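Aminopentol aminotransferase (Sphingopyxis macrogoltabida, PDB 6HBS) catalyses the pyridoxal-phosphate-dependent deamination of aminopentol (hydrolysed fumonisin B1) to its 2-keto form, with pyruvate as the preferred amino acceptor. Local coordinates at residues Leu253-Lys258 against Ser267-Ser272; Asn97-Phe102 against Asp110-Cys115; Leu227-Val232 against Arg240-Thr245; Ala144-Ser149 against Ala191-Pro196. One frame throughout, in Å; residues are numbered along the deposited sequence.

Overall arrangement
All four contacts are buried and all reach the same mixed seven-stranded sheet, but at different places across it. Contact 2 packs a helix on strand 111-115, outermost within this chain, and is wholly apolar. Strand 111-115 pairs with strand 267-271, which contact 1 joins to strand 253-256 by backbone hydrogen bonds. Contact 3 lies on the next strand, 226-230, and mixes a carboxylate grip with apolar packing; contact 4 follows on strand 189-194, where an aromatic pair and a water do the work. Contacts 1, 3 and 4 meet pyridoxal phosphate, whereas contacts 1, 2 and 4 touch the second subunit. The centres of contacts 2 and 4 are about 21 Å apart.

Contact 1. Residues Leu253-Lys258 against Ser267-Ser272; sequences LSCWGK and SALLGS. With PLP (pyridoxal-5'-phosphate), chain C.
Ser-254 and Leu-270 exchange two backbone bonds: Leu-270 N reaches Ser-254 O at 2.9 Å, nearly straight at 174°, and Ser-254 N gives to Leu-270 O. Two residues on, Trp-256 N gives to Ala-268 O at 2.8 Å, and Ala-268 N gives to Trp-256 O at 2.9 Å. Leu-270 O and Ala-268 O each take a further CA-H...O contact, from Leu-253 CA and Cys-255 CA respectively. This pairing defines a beta hairpin of strands 253-256 and 267-271 within the central sheet of the class-III aminotransferase fold. Leu-253, Cys-255 and Leu-269 share one face, where Leu-269 CD1 lies 4.0 Å from Cys-255 SG. On the face of Ser-254, Trp-256, Ala-268 and Leu-270, Ser-254 OG accepts from Trp-256 NE1 at 2.9 Å with an angle of 154° and is also bonded to His-108. The indole crosses the Leu-270 side chain at about a right angle, its CD1 3.9 Å from Leu-270 CD2. An alanine in place of Trp-256 would probably leave Ser-254 OG without its indole donor and open a gap beside Leu-270. Beyond the paired strands, a water accepts from Lys-258 N at 2.9 Å and donates to both Ser-267 OG and the phosphate oxygen O3P of pyridoxal phosphate. Ser-267 OG is bonded to Lys-116 O as well. The Lys-258 chain bends at its last torsion to bring NZ to the cofactor, where it is covalently joined to C4A at 1.6 Å, the internal aldimine linkage.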
# COMPACT_ATOMS: atom_id res chain seq x y z
N LEU A 253 16.46 3.56 12.54
CA LEU A 253 15.21 3.08 11.93
C LEU A 253 15.56 1.89 11.05
O LEU A 253 16.60 1.86 10.42
CB LEU A 253 14.57 4.16 11.05
CG LEU A 253 14.25 5.52 11.67
CD1 LEU A 253 13.67 6.46 10.63
CD2 LEU A 253 13.29 5.41 12.85
N SER A 254 14.64 0.95 10.94
CA SER A 254 14.74 -0.09 9.94
C SER A 254 13.36 -0.26 9.30
O SER A 254 12.33 -0.17 9.99
CB SER A 254 15.26 -1.39 10.53
OG SER A 254 14.50 -1.79 11.66
N CYS A 255 13.37 -0.52 8.00
CA CYS A 255 12.21 -0.70 7.18
C CYS A 255 12.09 -2.18 6.81
O CYS A 255 13.10 -2.84 6.42
CB CYS A 255 12.31 0.12 5.90
SG CYS A 255 12.53 1.90 6.16
N TRP A 256 10.87 -2.70 6.92
CA TRP A 256 10.58 -4.12 6.75
C TRP A 256 9.34 -4.27 5.87
O TRP A 256 8.48 -3.39 5.82
CB TRP A 256 10.33 -4.78 8.09
CG TRP A 256 11.48 -4.70 9.04
CD1 TRP A 256 11.82 -3.65 9.82
CD2 TRP A 256 12.38 -5.76 9.36
NE1 TRP A 256 12.91 -3.96 10.58
CE2 TRP A 256 13.28 -5.24 10.33
CE3 TRP A 256 12.55 -7.08 8.92
CZ2 TRP A 256 14.30 -6.01 10.87
CZ3 TRP A 256 13.57 -7.83 9.45
CH2 TRP A 256 14.44 -7.30 10.39
N GLY A 257 9.30 -5.39 5.14
CA GLY A 257 8.15 -5.71 4.31
C GLY A 257 8.36 -7.05 3.65
O GLY A 257 9.11 -7.90 4.19
N LYS A 258 7.66 -7.24 2.53
CA LYS A 258 7.66 -8.45 1.68
C LYS A 258 7.20 -9.70 2.44
O LYS A 258 6.15 -10.23 2.12
CB LYS A 258 9.01 -8.63 0.95
CG LYS A 258 9.19 -7.62 -0.19
CD LYS A 258 10.43 -7.72 -1.07
CE LYS A 258 10.34 -6.88 -2.35
NZ LYS A 258 10.74 -5.44 -2.19
N SER A 267 3.75 -4.04 5.81
CA SER A 267 5.14 -3.49 5.88
C SER A 267 5.25 -2.73 7.20
O SER A 267 4.23 -2.50 7.88
CB SER A 267 5.47 -2.62 4.67
OG SER A 267 5.38 -3.37 3.46
N ALA A 268 6.47 -2.40 7.61
CA ALA A 268 6.69 -1.83 8.92
C ALA A 268 7.88 -0.88 8.91
O ALA A 268 8.88 -1.14 8.23
CB ALA A 268 6.94 -2.90 9.95
N LEU A 269 7.76 0.13 9.77
CA LEU A 269 8.87 0.96 10.24
C LEU A 269 9.15 0.66 11.72
O LEU A 269 8.28 0.85 12.56
CB LEU A 269 8.53 2.43 10.02
CG LEU A 269 9.66 3.40 10.40
CD1 LEU A 269 10.89 3.10 9.58
CD2 LEU A 269 9.24 4.85 10.19
N LEU A 270 10.37 0.21 12.03
CA LEU A 270 10.84 -0.07 13.41
C LEU A 270 11.81 1.04 13.82
O LEU A 270 12.63 1.44 13.01
CB LEU A 270 11.52 -1.44 13.46
CG LEU A 270 10.62 -2.68 13.63
CD1 LEU A 270 10.16 -2.86 15.07
CD2 LEU A 270 9.42 -2.61 12.71
N GLY A 271 11.66 1.57 15.04
CA GLY A 271 12.42 2.76 15.38
C GLY A 271 12.82 2.76 16.84
O GLY A 271 12.13 2.16 17.65
N SER A 272 13.96 3.40 17.13
CA SER A 272 14.42 3.56 18.49
C SER A 272 13.69 4.75 19.14
O SER A 272 13.11 5.60 18.46
CB SER A 272 15.92 3.73 18.54
OG SER A 272 16.26 5.03 18.13
N1 PLP C . 13.09 -1.32 -0.45
C2 PLP C . 13.70 -2.42 -0.95
C2A PLP C . 15.13 -2.75 -0.59
C3 PLP C . 12.94 -3.34 -1.78
O3 PLP C . 13.51 -4.46 -2.28
C4 PLP C . 11.52 -3.04 -2.07
C4A PLP C . 10.76 -4.01 -2.91
C5 PLP C . 10.98 -1.76 -1.52
C6 PLP C . 11.81 -0.99 -0.72
C5A PLP C . 9.54 -1.30 -1.75
O4P PLP C . 8.59 -2.29 -1.30
P PLP C . 7.20 -2.30 -2.11
O1P PLP C . 7.45 -2.78 -3.47
O2P PLP C . 6.77 -0.86 -2.14
O3P PLP C . 6.38 -3.24 -1.25
O HOH W 1 6.84 -4.72 1.37

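Contact 2. Residues Asn97-Phe102 against Asp110-Cys115; sequences NLAEAF and DWAMFC
Leu-98 turns its CG anti to its backbone N (chi1 173°), while Phe-114 holds its CG anti to the carbonyl carbon (chi1 -61°), and the two side chains meet between helix 94-105 and strand 111-115. The helix thus packs on a strand that is outermost in the sheet within this chain, the segment axes approaching to 7.7 Å. Leu-98 CD2 sits over the middle of the Phe-114 ring, 3.7 Å from its centroid and 12° off the normal, which is the geometry of a CH-pi contact. Leu-98 CG adds a contact of 3.6 Å to Phe-114 CZ, and the same leucine also packs against helix 292-307. At the ring edge, near its plane, lie Phe-102 CD2, 4.0 Å from Phe-114 CE1, and Ala-99 CB, close to CE2. An alanine in place of Phe-114 would probably open a gap between helix and strand and leave the Leu-98 methyl without its aromatic face. The Phe-102 ring also forms edge-to-face pairs with Phe-260 and Trp-256, and Phe-114 O is hydrogen-bonded to Tyr-23 of the second subunit. Nearer the start of the strand, where the backbones come closest, Ala-99 CB stands 4.4 Å from Ala-112 CB.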
# COMPACT_ATOMS: atom_id res chain seq x y z
N ASN A 97 -0.31 -6.75 20.03
CA ASN A 97 0.46 -7.99 20.11
C ASN A 97 1.55 -8.03 19.03
O ASN A 97 2.67 -8.44 19.29
CB ASN A 97 -0.43 -9.22 20.02
CG ASN A 97 -1.40 -9.27 21.18
OD1 ASN A 97 -2.29 -8.45 21.29
ND2 ASN A 97 -1.17 -10.17 22.10
N LEU A 98 1.19 -7.60 17.81
CA LEU A 98 2.16 -7.59 16.71
C LEU A 98 3.30 -6.60 17.01
O LEU A 98 4.47 -6.96 16.85
CB LEU A 98 1.46 -7.27 15.39
CG LEU A 98 2.37 -7.06 14.19
CD1 LEU A 98 3.17 -8.31 13.87
CD2 LEU A 98 1.57 -6.59 13.01
N ALA A 99 2.97 -5.38 17.45
CA ALA A 99 3.99 -4.39 17.73
C ALA A 99 4.91 -4.89 18.85
O ALA A 99 6.12 -4.71 18.76
CB ALA A 99 3.39 -3.06 18.07
N GLU A 100 4.33 -5.53 19.87
CA GLU A 100 5.15 -6.13 20.96
C GLU A 100 6.10 -7.18 20.38
O GLU A 100 7.27 -7.21 20.72
CB GLU A 100 4.28 -6.75 22.06
CG GLU A 100 3.63 -5.70 22.93
CD GLU A 100 2.52 -6.18 23.86
OE1 GLU A 100 1.98 -7.29 23.64
OE2 GLU A 100 2.21 -5.42 24.80
N ALA A 101 5.57 -8.05 19.53
CA ALA A 101 6.40 -9.15 19.00
C ALA A 101 7.54 -8.58 18.16
O ALA A 101 8.71 -9.01 18.28
CB ALA A 101 5.56 -10.13 18.23
N PHE A 102 7.22 -7.63 17.28
CA PHE A 102 8.20 -7.15 16.32
C PHE A 102 9.27 -6.34 17.06
O PHE A 102 10.45 -6.53 16.83
CB PHE A 102 7.51 -6.40 15.18
CG PHE A 102 8.17 -6.50 13.82
CD1 PHE A 102 9.55 -6.51 13.68
CD2 PHE A 102 7.39 -6.51 12.68
CE1 PHE A 102 10.14 -6.59 12.42
CE2 PHE A 102 7.98 -6.57 11.42
CZ PHE A 102 9.35 -6.59 11.29
N ASP A 110 12.35 0.22 19.69
CA ASP A 110 11.44 0.39 20.83
C ASP A 110 9.98 0.54 20.38
O ASP A 110 9.08 0.37 21.20
CB ASP A 110 11.88 1.58 21.67
CG ASP A 110 13.35 1.47 22.06
OD1 ASP A 110 13.69 0.47 22.66
OD2 ASP A 110 14.12 2.36 21.69
N TRP A 111 9.75 0.85 19.09
CA TRP A 111 8.39 1.02 18.59
C TRP A 111 8.27 0.53 17.15
O TRP A 111 9.26 0.40 16.44
CB TRP A 111 7.93 2.48 18.75
CG TRP A 111 8.82 3.51 18.11
CD1 TRP A 111 9.74 4.29 18.74
CD2 TRP A 111 8.88 3.85 16.71
NE1 TRP A 111 10.34 5.13 17.84
CE2 TRP A 111 9.85 4.88 16.59
CE3 TRP A 111 8.19 3.44 15.56
CZ2 TRP A 111 10.17 5.45 15.36
CZ3 TRP A 111 8.52 4.01 14.35
CH2 TRP A 111 9.49 5.01 14.25
N ALA A 112 7.02 0.31 16.71
CA ALA A 112 6.72 -0.06 15.34
C ALA A 112 5.54 0.76 14.79
O ALA A 112 4.63 1.09 15.51
CB ALA A 112 6.43 -1.53 15.29
N MET A 113 5.57 1.01 13.47
CA MET A 113 4.44 1.50 12.73
C MET A 113 4.21 0.55 11.54
O MET A 113 5.20 0.04 10.96
CB MET A 113 4.68 2.93 12.24
CG MET A 113 4.86 3.92 13.39
SD MET A 113 5.35 5.55 12.81
CE MET A 113 3.81 6.17 12.13
N PHE A 114 2.93 0.26 11.23
CA PHE A 114 2.56 -0.69 10.19
C PHE A 114 1.88 0.06 9.06
O PHE A 114 1.07 0.99 9.31
CB PHE A 114 1.69 -1.82 10.76
CG PHE A 114 2.43 -2.61 11.82
CD1 PHE A 114 3.51 -3.39 11.48
CD2 PHE A 114 2.10 -2.49 13.16
CE1 PHE A 114 4.26 -4.04 12.45
CE2 PHE A 114 2.87 -3.11 14.13
CZ PHE A 114 3.95 -3.87 13.78
N CYS A 115 2.20 -0.37 7.84
CA CYS A 115 1.68 0.19 6.58
C CYS A 115 1.47 -0.96 5.58
O CYS A 115 1.39 -2.12 5.99
CB CYS A 115 2.64 1.26 6.06
SG CYS A 115 4.37 0.71 6.10

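Contact 3. Residues Leu227-Val232 against Arg240-Thr245; sequences LVVDDV and RDCSWT. With PLP (pyridoxal-5'-phosphate), chain C.
Val-229 on strand 226-230 packs against Cys-242 and Trp-244 of a type I beta turn running from Cys-242 to Thr-245. Its CB is 4.0 Å from Cys-242 SG, and the two branches then part. CG1, anti to the backbone N (chi1 165°), closes to 3.7 Å on the same sulfur. CG2 goes to the indole, where it meets Trp-244 CE3 obliquely at 3.8 Å. Further back along the strand, Leu-227 CD2 lies at the edge of that indole, whose NE1 is hydrogen-bonded to Pro-196 O. The polar half of the contact is a two-point grip by Asp-231 on Ser-243. The syn lone pair of Asp-231 OD2 takes Ser-243 N at 2.8 Å, almost straight at 172°, and Asp-231 OD1 receives Ser-243 OG in a bond modelled as very short. The carboxylate therefore ties the turn to the chain at Asp-231 through both its oxygens. Its neighbour Asp-230 serves the cofactor: OD1 accepts from Val-232 N in an Asx turn, and OD2 lies 2.7 Å from N1 of pyridoxal phosphate, the position of the ring-nitrogen aspartate in this aminotransferase family. Val-232 packs on the pyridine ring, with CG1 3.6 Å from its C4.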
# COMPACT_ATOMS: atom_id res chain seq x y z
N LEU A 227 20.38 6.82 11.00
CA LEU A 227 20.76 5.68 10.19
C LEU A 227 19.53 4.81 9.96
O LEU A 227 18.91 4.33 10.90
CB LEU A 227 21.86 4.86 10.87
CG LEU A 227 22.34 3.66 10.05
CD1 LEU A 227 22.80 4.10 8.67
CD2 LEU A 227 23.43 2.89 10.77
N VAL A 228 19.20 4.63 8.69
CA VAL A 228 18.04 3.86 8.27
C VAL A 228 18.54 2.65 7.47
O VAL A 228 19.11 2.80 6.39
CB VAL A 228 17.10 4.71 7.41
CG1 VAL A 228 15.84 3.92 7.09
CG2 VAL A 228 16.76 6.06 8.06
N VAL A 229 18.27 1.44 7.98
CA VAL A 229 18.57 0.24 7.20
C VAL A 229 17.29 -0.19 6.49
O VAL A 229 16.29 -0.44 7.14
CB VAL A 229 19.16 -0.87 8.07
CG1 VAL A 229 19.14 -2.21 7.36
CG2 VAL A 229 20.56 -0.53 8.52
N ASP A 230 17.34 -0.30 5.15
CA ASP A 230 16.20 -0.75 4.39
C ASP A 230 16.27 -2.28 4.28
O ASP A 230 16.96 -2.78 3.42
CB ASP A 230 16.12 -0.04 3.04
CG ASP A 230 14.93 -0.47 2.23
OD1 ASP A 230 14.24 -1.42 2.66
OD2 ASP A 230 14.77 0.08 1.12
N ASP A 231 15.52 -2.97 5.15
CA ASP A 231 15.52 -4.42 5.25
C ASP A 231 14.27 -5.01 4.59
O ASP A 231 13.91 -6.17 4.91
CB ASP A 231 15.62 -4.89 6.70
CG ASP A 231 16.87 -5.70 6.98
OD1 ASP A 231 17.31 -6.46 6.07
OD2 ASP A 231 17.36 -5.60 8.13
N VAL A 232 13.66 -4.26 3.65
CA VAL A 232 12.43 -4.73 3.02
C VAL A 232 12.71 -6.03 2.23
O VAL A 232 11.86 -6.94 2.20
CB VAL A 232 11.80 -3.63 2.14
CG1 VAL A 232 10.70 -4.21 1.24
CG2 VAL A 232 11.24 -2.51 3.00
N ARG A 240 17.48 -13.18 12.24
CA ARG A 240 16.17 -13.09 12.93
C ARG A 240 15.99 -11.68 13.53
O ARG A 240 15.06 -11.39 14.30
CB ARG A 240 16.07 -14.19 14.00
CG ARG A 240 15.94 -15.59 13.42
CD ARG A 240 15.95 -16.70 14.46
NE ARG A 240 15.60 -18.01 13.91
CZ ARG A 240 16.46 -18.84 13.31
NH1 ARG A 240 17.74 -18.49 13.21
NH2 ARG A 240 16.04 -19.96 12.74
N ASP A 241 16.87 -10.77 13.12
CA ASP A 241 16.91 -9.38 13.51
C ASP A 241 17.36 -8.61 12.26
O ASP A 241 17.49 -9.18 11.17
CB ASP A 241 17.78 -9.26 14.77
CG ASP A 241 17.66 -7.98 15.57
OD1 ASP A 241 17.20 -6.95 15.04
OD2 ASP A 241 18.03 -8.01 16.74
N CYS A 242 17.54 -7.30 12.41
CA CYS A 242 18.02 -6.45 11.36
C CYS A 242 19.26 -7.11 10.74
O CYS A 242 20.09 -7.66 11.47
CB CYS A 242 18.36 -5.08 11.91
SG CYS A 242 18.99 -3.91 10.67
N SER A 243 19.37 -7.05 9.42
CA SER A 243 20.39 -7.76 8.68
C SER A 243 21.81 -7.24 8.99
O SER A 243 22.73 -7.86 8.52
CB SER A 243 20.11 -7.67 7.22
OG SER A 243 18.84 -8.24 6.90
N TRP A 244 21.97 -6.09 9.66
CA TRP A 244 23.30 -5.62 10.10
C TRP A 244 23.67 -6.10 11.51
O TRP A 244 24.70 -5.66 12.04
CB TRP A 244 23.42 -4.09 9.98
CG TRP A 244 23.86 -3.69 8.60
CD1 TRP A 244 24.02 -4.51 7.51
CD2 TRP A 244 24.26 -2.38 8.17
NE1 TRP A 244 24.48 -3.79 6.44
CE2 TRP A 244 24.62 -2.48 6.81
CE3 TRP A 244 24.34 -1.14 8.81
CZ2 TRP A 244 25.05 -1.38 6.07
CZ3 TRP A 244 24.75 -0.06 8.07
CH2 TRP A 244 25.09 -0.18 6.72
N THR A 245 22.88 -7.00 12.10
CA THR A 245 23.17 -7.49 13.45
C THR A 245 24.57 -8.12 13.52
O THR A 245 25.29 -7.82 14.46
CB THR A 245 22.19 -8.57 13.91
OG1 THR A 245 20.85 -8.07 13.76
CG2 THR A 245 22.42 -8.94 15.35
N1 PLP C . 13.09 -1.32 -0.45
C2 PLP C . 13.70 -2.42 -0.95
C2A PLP C . 15.13 -2.75 -0.59
C3 PLP C . 12.94 -3.34 -1.78
O3 PLP C . 13.51 -4.46 -2.28
C4 PLP C . 11.52 -3.04 -2.07
C4A PLP C . 10.76 -4.01 -2.91
C5 PLP C . 10.98 -1.76 -1.52
C6 PLP C . 11.81 -0.99 -0.72
C5A PLP C . 9.54 -1.30 -1.75
O4P PLP C . 8.59 -2.29 -1.30
P PLP C . 7.20 -2.30 -2.11
O1P PLP C . 7.45 -2.78 -3.47
O2P PLP C . 6.77 -0.86 -2.14
O3P PLP C . 6.38 -3.24 -1.25

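Contact 4. Residues Ala144-Ser149 against Ala191-Pro196; sequences AYHGAS and AVFATP. With PLP (pyridoxal-5'-phosphate), chain C.
Phe-193 O is held by two groups: a water that also bonds His-146 NE2, and the hydroxyl of Tyr-170. The water donates to Phe-193 O at 2.7 Å and lies in the plane of the imidazole, at its edge beside NE2. On the other ring nitrogen, His-146 ND1 is hydrogen-bonded to Asp-230 OD2, so both nitrogens are satisfied and the rotation of the ring is fixed. Because Asp-230 faces N1 of pyridoxal phosphate, the imidazole is a second-shell group that probably helps to position this carboxylate and may tune its interaction with the cofactor. The backbone O of His-146 itself approaches the cofactor, 3.3 Å from its C6. Packing contacts complete the setting. Chi1 of -79° puts CG of Phe-193 anti to its carbonyl carbon; the ring beyond it turns an edge to the imidazole face in a T-shaped pair, centroids 5.3 Å apart and planes at 65°. Phe-193 CD2 stands over the middle of the imidazole, and Phe-193 CB lies 3.7 Å from His-146 NE2. Thr-195 CG2 comes within 3.8 Å of His-146 CE1 and also approaches the cofactor methyl C2A. The loop borders the cofactor through Tyr-145 too, whose CE2 is 3.8 Å from its C4. The loop follows strand 137-141, on the way to strand 167-170, and meets the C-terminal end of strand 189-194, which is flanked in the sheet by 137-141 and 226-230; Phe-193 packs on helix 118-133, and Tyr-145 touches Thr-285 of the second subunit.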
# COMPACT_ATOMS: atom_id res chain seq x y z
N ALA A 144 20.59 2.42 -5.62
CA ALA A 144 19.90 1.61 -4.62
C ALA A 144 18.38 1.79 -4.76
O ALA A 144 17.89 2.91 -4.85
CB ALA A 144 20.35 1.97 -3.24
N TYR A 145 17.65 0.66 -4.76
CA TYR A 145 16.19 0.65 -4.86
C TYR A 145 15.57 0.71 -3.45
O TYR A 145 15.79 -0.18 -2.64
CB TYR A 145 15.71 -0.59 -5.62
CG TYR A 145 14.23 -0.59 -5.91
CD1 TYR A 145 13.74 0.03 -7.04
CD2 TYR A 145 13.31 -1.19 -5.03
CE1 TYR A 145 12.39 0.06 -7.31
CE2 TYR A 145 11.95 -1.17 -5.30
CZ TYR A 145 11.49 -0.55 -6.46
OH TYR A 145 10.16 -0.48 -6.78
N HIS A 146 14.80 1.78 -3.19
CA HIS A 146 14.10 1.98 -1.93
C HIS A 146 12.58 2.05 -2.12
O HIS A 146 11.86 2.31 -1.17
CB HIS A 146 14.63 3.23 -1.22
CG HIS A 146 16.02 3.07 -0.73
ND1 HIS A 146 16.36 2.11 0.20
CD2 HIS A 146 17.15 3.76 -1.02
CE1 HIS A 146 17.66 2.21 0.45
NE2 HIS A 146 18.17 3.21 -0.27
N GLY A 147 12.11 1.85 -3.34
CA GLY A 147 10.68 1.91 -3.64
C GLY A 147 10.45 2.60 -4.97
O GLY A 147 11.42 2.88 -5.70
N ALA A 148 9.19 2.90 -5.28
CA ALA A 148 8.87 3.51 -6.55
C ALA A 148 8.05 4.79 -6.35
O ALA A 148 7.14 5.08 -7.13
CB ALA A 148 8.17 2.51 -7.43
N SER A 149 8.40 5.55 -5.30
CA SER A 149 7.82 6.89 -5.04
C SER A 149 8.53 7.94 -5.91
O SER A 149 9.62 7.73 -6.45
CB SER A 149 7.90 7.24 -3.55
OG SER A 149 7.35 6.21 -2.74
N ALA A 191 19.20 11.98 7.16
CA ALA A 191 19.35 10.54 7.26
C ALA A 191 20.29 9.98 6.18
O ALA A 191 20.46 10.58 5.11
CB ALA A 191 18.00 9.89 7.13
N VAL A 192 20.82 8.79 6.50
CA VAL A 192 21.49 7.88 5.57
C VAL A 192 20.62 6.62 5.43
O VAL A 192 20.32 5.93 6.43
CB VAL A 192 22.86 7.43 6.14
CG1 VAL A 192 23.46 6.29 5.32
CG2 VAL A 192 23.85 8.58 6.26
N PHE A 193 20.23 6.31 4.20
CA PHE A 193 19.58 5.05 3.87
C PHE A 193 20.65 4.11 3.32
O PHE A 193 21.45 4.50 2.43
CB PHE A 193 18.52 5.23 2.78
CG PHE A 193 17.20 5.78 3.26
CD1 PHE A 193 17.09 7.05 3.78
CD2 PHE A 193 16.04 5.00 3.18
CE1 PHE A 193 15.86 7.55 4.20
CE2 PHE A 193 14.82 5.49 3.61
CZ PHE A 193 14.73 6.76 4.12
N ALA A 194 20.64 2.87 3.84
CA ALA A 194 21.47 1.77 3.35
C ALA A 194 20.64 0.48 3.30
O ALA A 194 20.01 0.14 4.27
CB ALA A 194 22.65 1.61 4.26
N THR A 195 20.68 -0.24 2.17
CA THR A 195 20.32 -1.65 2.12
C THR A 195 21.44 -2.44 2.79
O THR A 195 22.58 -1.99 2.86
CB THR A 195 20.05 -2.13 0.69
OG1 THR A 195 21.22 -2.05 -0.14
CG2 THR A 195 18.92 -1.36 0.06
N PRO A 196 21.15 -3.60 3.39
CA PRO A 196 22.14 -4.29 4.21
C PRO A 196 23.21 -5.02 3.39
O PRO A 196 24.24 -5.33 3.94
CB PRO A 196 21.33 -5.27 5.06
CG PRO A 196 20.04 -5.47 4.29
CD PRO A 196 19.82 -4.25 3.44
N1 PLP C . 13.09 -1.32 -0.45
C2 PLP C . 13.70 -2.42 -0.95
C2A PLP C . 15.13 -2.75 -0.59
C3 PLP C . 12.94 -3.34 -1.78
O3 PLP C . 13.51 -4.46 -2.28
C4 PLP C . 11.52 -3.04 -2.07
C4A PLP C . 10.76 -4.01 -2.91
C5 PLP C . 10.98 -1.76 -1.52
C6 PLP C . 11.81 -0.99 -0.72
C5A PLP C . 9.54 -1.30 -1.75
O4P PLP C . 8.59 -2.29 -1.30
P PLP C . 7.20 -2.30 -2.11
O1P PLP C . 7.45 -2.78 -3.47
O2P PLP C . 6.77 -0.86 -2.14
O3P PLP C . 6.38 -3.24 -1.25
O HOH W 2 20.81 3.61 -0.04